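Local coordinates for protein beta-fructofuranosidase (Arthrobacter, PDB 3WPU) that belongs to the levansucrase/invertase family, whose members are built round a five-bladed beta-propeller, at residues Y88-G92 against W93-F97; L99-D102 against R103-F107; L141-K144 against E145-G149. All blocks are in the same frame, centred on the assembly; numbering follows the deposited sequence.

Contact 1: Y88-G92 against W93-F97; sequences YSVNG and WEIIF
W93 O is gripped from two neighbouring residues of the facing strand: V90 N-H reaches it at 2.8 Å, with the donor tilted 31° from the carbonyl plane, and S89 CA-H makes a further contact, CA to W93 O 3.0 Å. The return bond from W93 N to V90 O is 3.0 Å. These two bonds close a beta hairpin with a two-residue loop, a type I' turn with N91 and G92 at its corners; at the backbone angles of G92 a CB would be jammed against N91 O. The W93 indole folds back over this turn because CG lies beside its own backbone N (chi1 -62°), bringing G92 O over one ring face and V90 O in plane at the edge. W93 CD1 approaches N91 O to 3.3 Å, and a water that donates to N91 O accepts a weak bond from W93 NE1. On the same sheet face V90 CG2 touches I95 CD1 at 4.2 Å. On the other, S89 OG turns to H489 and E94 OE1 forms a salt bridge with R121. A second water donates to Y88 O (2.9 Å) and I95 O (2.8 Å), while buried I95 N has no partner. Direct pairing therefore holds the hairpin at its turn and gives way to a water bridge as the strands diverge.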
loop_
_atom_site.group_PDB
_atom_site.type_symbol
_atom_site.label_atom_id
_atom_site.label_comp_id
_atom_site.label_asym_id
_atom_site.label_seq_id
_atom_site.Cartn_x
_atom_site.Cartn_y
_atom_site.Cartn_z
ATOM N N TYR A 88 5.579 14.403 2.161
ATOM C CA TYR A 88 5.928 15.597 2.919
ATOM C C TYR A 88 6.873 15.465 4.112
ATOM O O TYR A 88 6.814 14.510 4.894
ATOM C CB TYR A 88 4.658 16.244 3.434
ATOM C CG TYR A 88 3.925 17.019 2.382
ATOM C CD1 TYR A 88 3.191 16.366 1.406
ATOM C CD2 TYR A 88 3.967 18.409 2.364
ATOM C CE1 TYR A 88 2.527 17.064 0.426
ATOM C CE2 TYR A 88 3.301 19.125 1.380
ATOM C CZ TYR A 88 2.596 18.444 0.402
ATOM O OH TYR A 88 1.905 19.125 -0.576
ATOM N N SER A 89 7.722 16.487 4.250
ATOM C CA SER A 89 8.380 16.806 5.506
ATOM C C SER A 89 7.604 17.964 6.115
ATOM O O SER A 89 6.941 18.713 5.384
ATOM C CB SER A 89 9.853 17.177 5.276
ATOM O OG SER A 89 9.950 18.377 4.534
ATOM N N VAL A 90 7.686 18.115 7.436
ATOM C CA VAL A 90 7.067 19.241 8.156
ATOM C C VAL A 90 8.140 19.902 9.017
ATOM O O VAL A 90 8.807 19.251 9.831
ATOM C CB VAL A 90 5.869 18.814 9.045
ATOM C CG1 VAL A 90 5.218 20.041 9.686
ATOM C CG2 VAL A 90 4.825 18.050 8.234
ATOM N N ASN A 91 8.358 21.192 8.795
ATOM C CA ASN A 91 9.363 21.935 9.533
ATOM C C ASN A 91 10.695 21.207 9.682
ATOM O O ASN A 91 11.283 21.183 10.753
ATOM C CB ASN A 91 8.783 22.396 10.863
ATOM C CG ASN A 91 7.745 23.485 10.677
ATOM O OD1 ASN A 91 7.385 23.810 9.558
ATOM N ND2 ASN A 91 7.265 24.049 11.770
ATOM N N GLY A 92 11.161 20.640 8.569
ATOM C CA GLY A 92 12.473 20.046 8.476
ATOM C C GLY A 92 12.539 18.572 8.777
ATOM O O GLY A 92 13.629 18.013 8.803
ATOM N N TRP A 93 11.392 17.930 8.985
ATOM C CA TRP A 93 11.369 16.505 9.370
ATOM C C TRP A 93 10.492 15.665 8.443
ATOM O O TRP A 93 9.304 15.969 8.263
ATOM C CB TRP A 93 10.824 16.343 10.783
ATOM C CG TRP A 93 11.628 17.011 11.824
ATOM C CD1 TRP A 93 11.418 18.248 12.349
ATOM C CD2 TRP A 93 12.765 16.467 12.503
ATOM N NE1 TRP A 93 12.359 18.523 13.301
ATOM C CE2 TRP A 93 13.204 17.444 13.416
ATOM C CE3 TRP A 93 13.478 15.271 12.406
ATOM C CZ2 TRP A 93 14.303 17.249 14.242
ATOM C CZ3 TRP A 93 14.572 15.080 13.233
ATOM C CH2 TRP A 93 14.972 16.053 14.139
ATOM N N GLU A 94 11.069 14.606 7.875
ATOM C CA GLU A 94 10.275 13.590 7.159
ATOM C C GLU A 94 9.589 12.775 8.264
ATOM O O GLU A 94 10.217 12.489 9.286
ATOM C CB GLU A 94 11.136 12.684 6.288
ATOM C CG GLU A 94 11.739 13.390 5.096
ATOM C CD GLU A 94 12.536 12.501 4.179
ATOM O OE1 GLU A 94 12.964 11.385 4.578
ATOM O OE2 GLU A 94 12.777 12.942 3.034
ATOM N N ILE A 95 8.321 12.412 8.040
ATOM C CA ILE A 95 7.482 11.717 9.003
ATOM C C ILE A 95 6.779 10.569 8.277
ATOM O O ILE A 95 6.177 10.760 7.217
ATOM C CB ILE A 95 6.403 12.652 9.608
ATOM C CG1 ILE A 95 7.043 13.757 10.447
ATOM C CG2 ILE A 95 5.396 11.845 10.436
ATOM C CD1 ILE A 95 6.120 14.918 10.716
ATOM N N ILE A 96 6.879 9.373 8.850
ATOM C CA ILE A 96 6.155 8.202 8.339
ATOM C C ILE A 96 5.345 7.553 9.447
ATOM O O ILE A 96 5.655 7.701 10.649
ATOM C CB ILE A 96 7.083 7.175 7.688
ATOM C CG1 ILE A 96 8.090 6.658 8.716
ATOM C CG2 ILE A 96 7.739 7.784 6.447
ATOM C CD1 ILE A 96 9.001 5.548 8.218
ATOM N N PHE A 97 4.306 6.850 9.018
ATOM C CA PHE A 97 3.460 6.034 9.890
ATOM C C PHE A 97 3.661 4.587 9.540
ATOM O O PHE A 97 3.786 4.250 8.354
ATOM C CB PHE A 97 1.989 6.400 9.691
ATOM C CG PHE A 97 1.629 7.753 10.225
ATOM C CD1 PHE A 97 1.308 7.920 11.560
ATOM C CD2 PHE A 97 1.596 8.846 9.389
ATOM C CE1 PHE A 97 0.960 9.160 12.064
ATOM C CE2 PHE A 97 1.242 10.091 9.885
ATOM C CZ PHE A 97 0.928 10.248 11.214
HETATM O O HOH W 1 6.305 11.684 4.623
HETATM O O HOH W 2 11.762 21.643 13.435
#

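Contact 2: L99-D102 against R103-F107; sequences LVAD and RNLGF
L105 and D102 meet through one backbone hydrogen bond, from L105 N to D102 O at 3.0 Å. The donor stands above the D102 carbonyl plane, 46° out of it, rather than on a lone pair, although the N-H points fairly directly at the oxygen (153°). The same oxygen is flanked by the leucine side chain, with L105 CB 3.3 Å and L105 CG 3.4 Å from D102 O. Apolar contact is confined to the CD1 branch of L105, which lies 4.0 Å from A101 CB. The first torsion (chi1 -62°) sets CG beside the backbone N of L105, and the extended chi2 carries CD1 on toward A101.

The bond closes a type I beta turn, D102 to L105, with R103 and N104 at the corners. It reverses the chain where the strand beginning at W93 enters the loop toward strand 115-122, in the large mixed sheet. The turn lies at the surface, but R103 and the residues after it are tied to neighbouring parts of the chain. R103 directs its chain away from D102, with a bend at CB-CG, and its NH1 forms a salt bridge with D66, donates to V72 O and belongs to a guanidinium in cation-pi contact with W73. The indole of W73 also gives its NE1 to L105 O, and its ring meets that of F107, which makes a cation-pi contact with R110.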
loop_
_atom_site.group_PDB
_atom_site.type_symbol
_atom_site.label_atom_id
_atom_site.label_comp_id
_atom_site.label_asym_id
_atom_site.label_seq_id
_atom_site.Cartn_x
_atom_site.Cartn_y
_atom_site.Cartn_z
ATOM N N LEU A 99 2.644 0.275 10.828
ATOM C CA LEU A 99 2.109 -0.743 11.712
ATOM C C LEU A 99 3.292 -1.290 12.501
ATOM O O LEU A 99 4.329 -1.612 11.913
ATOM C CB LEU A 99 1.439 -1.892 10.945
ATOM C CG LEU A 99 0.231 -1.506 10.086
ATOM C CD1 LEU A 99 -0.514 -2.742 9.642
ATOM C CD2 LEU A 99 -0.658 -0.545 10.854
ATOM N N VAL A 100 3.146 -1.290 13.814
ATOM C CA VAL A 100 4.195 -1.816 14.706
ATOM C C VAL A 100 3.593 -2.792 15.706
ATOM O O VAL A 100 2.416 -2.710 16.054
ATOM C CB VAL A 100 4.966 -0.680 15.426
ATOM C CG1 VAL A 100 5.634 0.274 14.423
ATOM C CG2 VAL A 100 4.078 0.109 16.369
ATOM N N ALA A 101 4.423 -3.715 16.198
ATOM C CA ALA A 101 4.019 -4.698 17.165
ATOM C C ALA A 101 5.217 -4.875 18.076
ATOM O O ALA A 101 6.349 -4.702 17.622
ATOM C CB ALA A 101 3.660 -6.028 16.519
ATOM N N ASP A 102 4.950 -5.192 19.337
ATOM C CA ASP A 102 6.035 -5.364 20.293
ATOM C C ASP A 102 6.971 -6.491 19.890
ATOM O O ASP A 102 6.530 -7.551 19.437
ATOM C CB ASP A 102 5.487 -5.567 21.686
ATOM C CG ASP A 102 4.725 -4.349 22.180
ATOM O OD1 ASP A 102 3.562 -4.513 22.619
ATOM O OD2 ASP A 102 5.298 -3.242 22.089
ATOM N N ARG A 103 8.265 -6.234 20.064
ATOM C CA ARG A 103 9.313 -7.103 19.528
ATOM C C ARG A 103 9.328 -8.458 20.226
ATOM O O ARG A 103 9.742 -9.456 19.640
ATOM C CB ARG A 103 10.682 -6.419 19.606
ATOM C CG ARG A 103 11.736 -7.064 18.730
ATOM C CD ARG A 103 11.630 -6.627 17.286
ATOM N NE ARG A 103 12.616 -7.328 16.477
ATOM C CZ ARG A 103 13.103 -6.904 15.306
ATOM N NH1 ARG A 103 12.717 -5.743 14.751
ATOM N NH2 ARG A 103 13.998 -7.641 14.678
ATOM N N ASN A 104 8.814 -8.513 21.449
ATOM C CA ASN A 104 8.705 -9.802 22.150
ATOM C C ASN A 104 7.765 -10.788 21.452
ATOM O O ASN A 104 7.882 -12.000 21.629
ATOM C CB ASN A 104 8.205 -9.592 23.579
ATOM C CG ASN A 104 9.327 -9.472 24.603
ATOM O OD1 ASN A 104 10.515 -9.255 24.279
ATOM N ND2 ASN A 104 8.932 -9.556 25.856
ATOM N N LEU A 105 6.807 -10.282 20.671
ATOM C CA LEU A 105 5.872 -11.161 19.977
ATOM C C LEU A 105 6.551 -11.974 18.870
ATOM O O LEU A 105 7.513 -11.515 18.251
ATOM C CB LEU A 105 4.736 -10.335 19.332
ATOM C CG LEU A 105 3.887 -9.566 20.327
ATOM C CD1 LEU A 105 3.008 -8.525 19.621
ATOM C CD2 LEU A 105 3.035 -10.475 21.171
ATOM N N GLY A 106 6.057 -13.188 18.633
ATOM C CA GLY A 106 6.339 -13.867 17.359
ATOM C C GLY A 106 5.846 -13.001 16.216
ATOM O O GLY A 106 4.742 -12.447 16.294
ATOM N N PHE A 107 6.681 -12.851 15.186
ATOM C CA PHE A 107 6.355 -11.968 14.061
ATOM C C PHE A 107 5.020 -12.330 13.436
ATOM O O PHE A 107 4.281 -11.451 13.010
ATOM C CB PHE A 107 7.481 -11.986 13.002
ATOM C CG PHE A 107 7.363 -10.918 11.959
ATOM C CD1 PHE A 107 7.197 -9.595 12.319
ATOM C CD2 PHE A 107 7.457 -11.240 10.602
ATOM C CE1 PHE A 107 7.075 -8.607 11.355
ATOM C CE2 PHE A 107 7.357 -10.265 9.640
ATOM C CZ PHE A 107 7.168 -8.942 10.008
#

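Contact 3: L141-K144 against E145-G149; sequences LVFK and EGVTG
F143 turns one ring face to T148, whose methyl CG2 lies 3.5 Å from the centroid and 13° off the ring normal: a CH-pi contact over the centre. V142 CG1 covers the opposite face, so the phenyl is sandwiched between two side-chain methyls. V147 adds an oblique touch, its CG1 3.9 Å from F143 CD1. The methyl of T148 can face the ring because CG2 lies beside the backbone N; OG1 (chi1 62°) then points elsewhere, to hydrogen bonds with Q160 and Q162. This part of the contact is buried, with L177 and F179 of strand 174-184 against the phenyl.

Next along the chain, K144 opens a type II beta turn that runs to V147, with E145 and G146 at its corners and a positive phi at G146. The turn lies in the connection between strands 137-141 and 159-169 of the large mixed sheet. K144 O receives the closing bond from V147 N at 3.1 Å, almost straight at 164°, and a second bond from a water at 2.9 Å that in turn accepts T148 N-H. The carbonyl is thus linked to two successive peptide nitrogens, V147 directly and T148 through the water. V147 CG2 packs beside it, 3.3 Å from K144 O and 4.0 Å from K144 CB, while the lysine's amino end leads away to the exposed surface.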
loop_
_atom_site.group_PDB
_atom_site.type_symbol
_atom_site.label_atom_id
_atom_site.label_comp_id
_atom_site.label_asym_id
_atom_site.label_seq_id
_atom_site.Cartn_x
_atom_site.Cartn_y
_atom_site.Cartn_z
ATOM N N LEU A 141 3.894 5.296 19.745
ATOM C CA LEU A 141 2.561 4.997 19.255
ATOM C C LEU A 141 1.794 6.278 19.029
ATOM O O LEU A 141 1.955 7.254 19.763
ATOM C CB LEU A 141 1.825 4.120 20.246
ATOM C CG LEU A 141 2.462 2.740 20.478
ATOM C CD1 LEU A 141 1.726 1.988 21.576
ATOM C CD2 LEU A 141 2.433 1.943 19.177
ATOM N N VAL A 142 0.943 6.254 18.021
ATOM C CA VAL A 142 0.080 7.412 17.725
ATOM C C VAL A 142 -1.030 7.589 18.761
ATOM O O VAL A 142 -1.316 8.722 19.194
ATOM C CB VAL A 142 -0.495 7.299 16.319
ATOM C CG1 VAL A 142 -1.596 8.353 16.086
ATOM C CG2 VAL A 142 0.626 7.440 15.293
ATOM N N PHE A 143 -1.668 6.484 19.121
ATOM C CA PHE A 143 -2.883 6.509 19.935
ATOM C C PHE A 143 -2.636 6.130 21.392
ATOM O O PHE A 143 -1.986 5.127 21.693
ATOM C CB PHE A 143 -3.930 5.585 19.340
ATOM C CG PHE A 143 -4.464 6.049 18.021
ATOM C CD1 PHE A 143 -5.291 7.147 17.943
ATOM C CD2 PHE A 143 -4.113 5.386 16.836
ATOM C CE1 PHE A 143 -5.796 7.544 16.725
ATOM C CE2 PHE A 143 -4.607 5.787 15.622
ATOM C CZ PHE A 143 -5.451 6.878 15.552
ATOM N N LYS A 144 -3.211 6.903 22.301
ATOM C CA LYS A 144 -3.249 6.496 23.707
ATOM C C LYS A 144 -4.145 5.275 23.861
ATOM O O LYS A 144 -5.086 5.074 23.097
ATOM C CB LYS A 144 -3.749 7.635 24.597
ATOM C CG LYS A 144 -2.826 8.842 24.624
ATOM C CD LYS A 144 -3.477 10.010 25.356
ATOM C CE LYS A 144 -2.588 11.242 25.326
ATOM N NZ LYS A 144 -1.343 11.024 26.110
ATOM N N GLU A 145 -3.827 4.432 24.834
ATOM C CA GLU A 145 -4.627 3.233 25.104
ATOM C C GLU A 145 -6.124 3.536 25.158
ATOM O O GLU A 145 -6.543 4.505 25.788
ATOM C CB GLU A 145 -4.211 2.611 26.440
ATOM C CG GLU A 145 -4.726 1.193 26.644
ATOM C CD GLU A 145 -3.745 0.155 26.147
ATOM O OE1 GLU A 145 -2.989 -0.392 26.989
ATOM O OE2 GLU A 145 -3.711 -0.102 24.919
ATOM N N GLY A 146 -6.907 2.715 24.450
ATOM C CA GLY A 146 -8.355 2.767 24.482
ATOM C C GLY A 146 -8.978 3.708 23.486
ATOM O O GLY A 146 -10.178 3.594 23.209
ATOM N N VAL A 147 -8.197 4.634 22.922
ATOM C CA VAL A 147 -8.766 5.660 22.059
ATOM C C VAL A 147 -9.461 5.044 20.835
ATOM O O VAL A 147 -10.566 5.438 20.475
ATOM C CB VAL A 147 -7.710 6.694 21.608
ATOM C CG1 VAL A 147 -8.224 7.582 20.487
ATOM C CG2 VAL A 147 -7.288 7.565 22.797
ATOM N N THR A 148 -8.813 4.084 20.184
ATOM C CA THR A 148 -9.371 3.542 18.939
ATOM C C THR A 148 -10.566 2.607 19.174
ATOM O O THR A 148 -11.328 2.295 18.254
ATOM C CB THR A 148 -8.304 2.893 18.058
ATOM O OG1 THR A 148 -7.697 1.763 18.727
ATOM C CG2 THR A 148 -7.249 3.917 17.688
ATOM N N GLY A 149 -10.771 2.227 20.426
ATOM C CA GLY A 149 -11.925 1.439 20.823
ATOM C C GLY A 149 -13.222 2.218 20.803
ATOM O O GLY A 149 -14.277 1.628 20.843
HETATM O O HOH W 3 -6.080 3.397 20.977
#

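All three contacts are local chain reversals linked to one large mixed sheet. Contact 1 is buried and pairs two strands, with bonds in both directions plus water bridges. Contact 2, a surface turn where strand 93-102 leaves the sheet, and contact 3, a partly buried one in the loop after strand 137-141, are each closed by one direct bond, contact 3 with a water bridge besides. Contacts 1 and 2 share strand 93-102. Contact 3 touches both by apolar packing: V142 CG2 meets F97 CE1 and L141 CD2 meets V100 CG2, each at 3.7 Å. Aromatic packing over a ring face marks contact 3, whereas contact 2 adds a salt bridge and cation-pi contacts of R103 and F107 to outside residues.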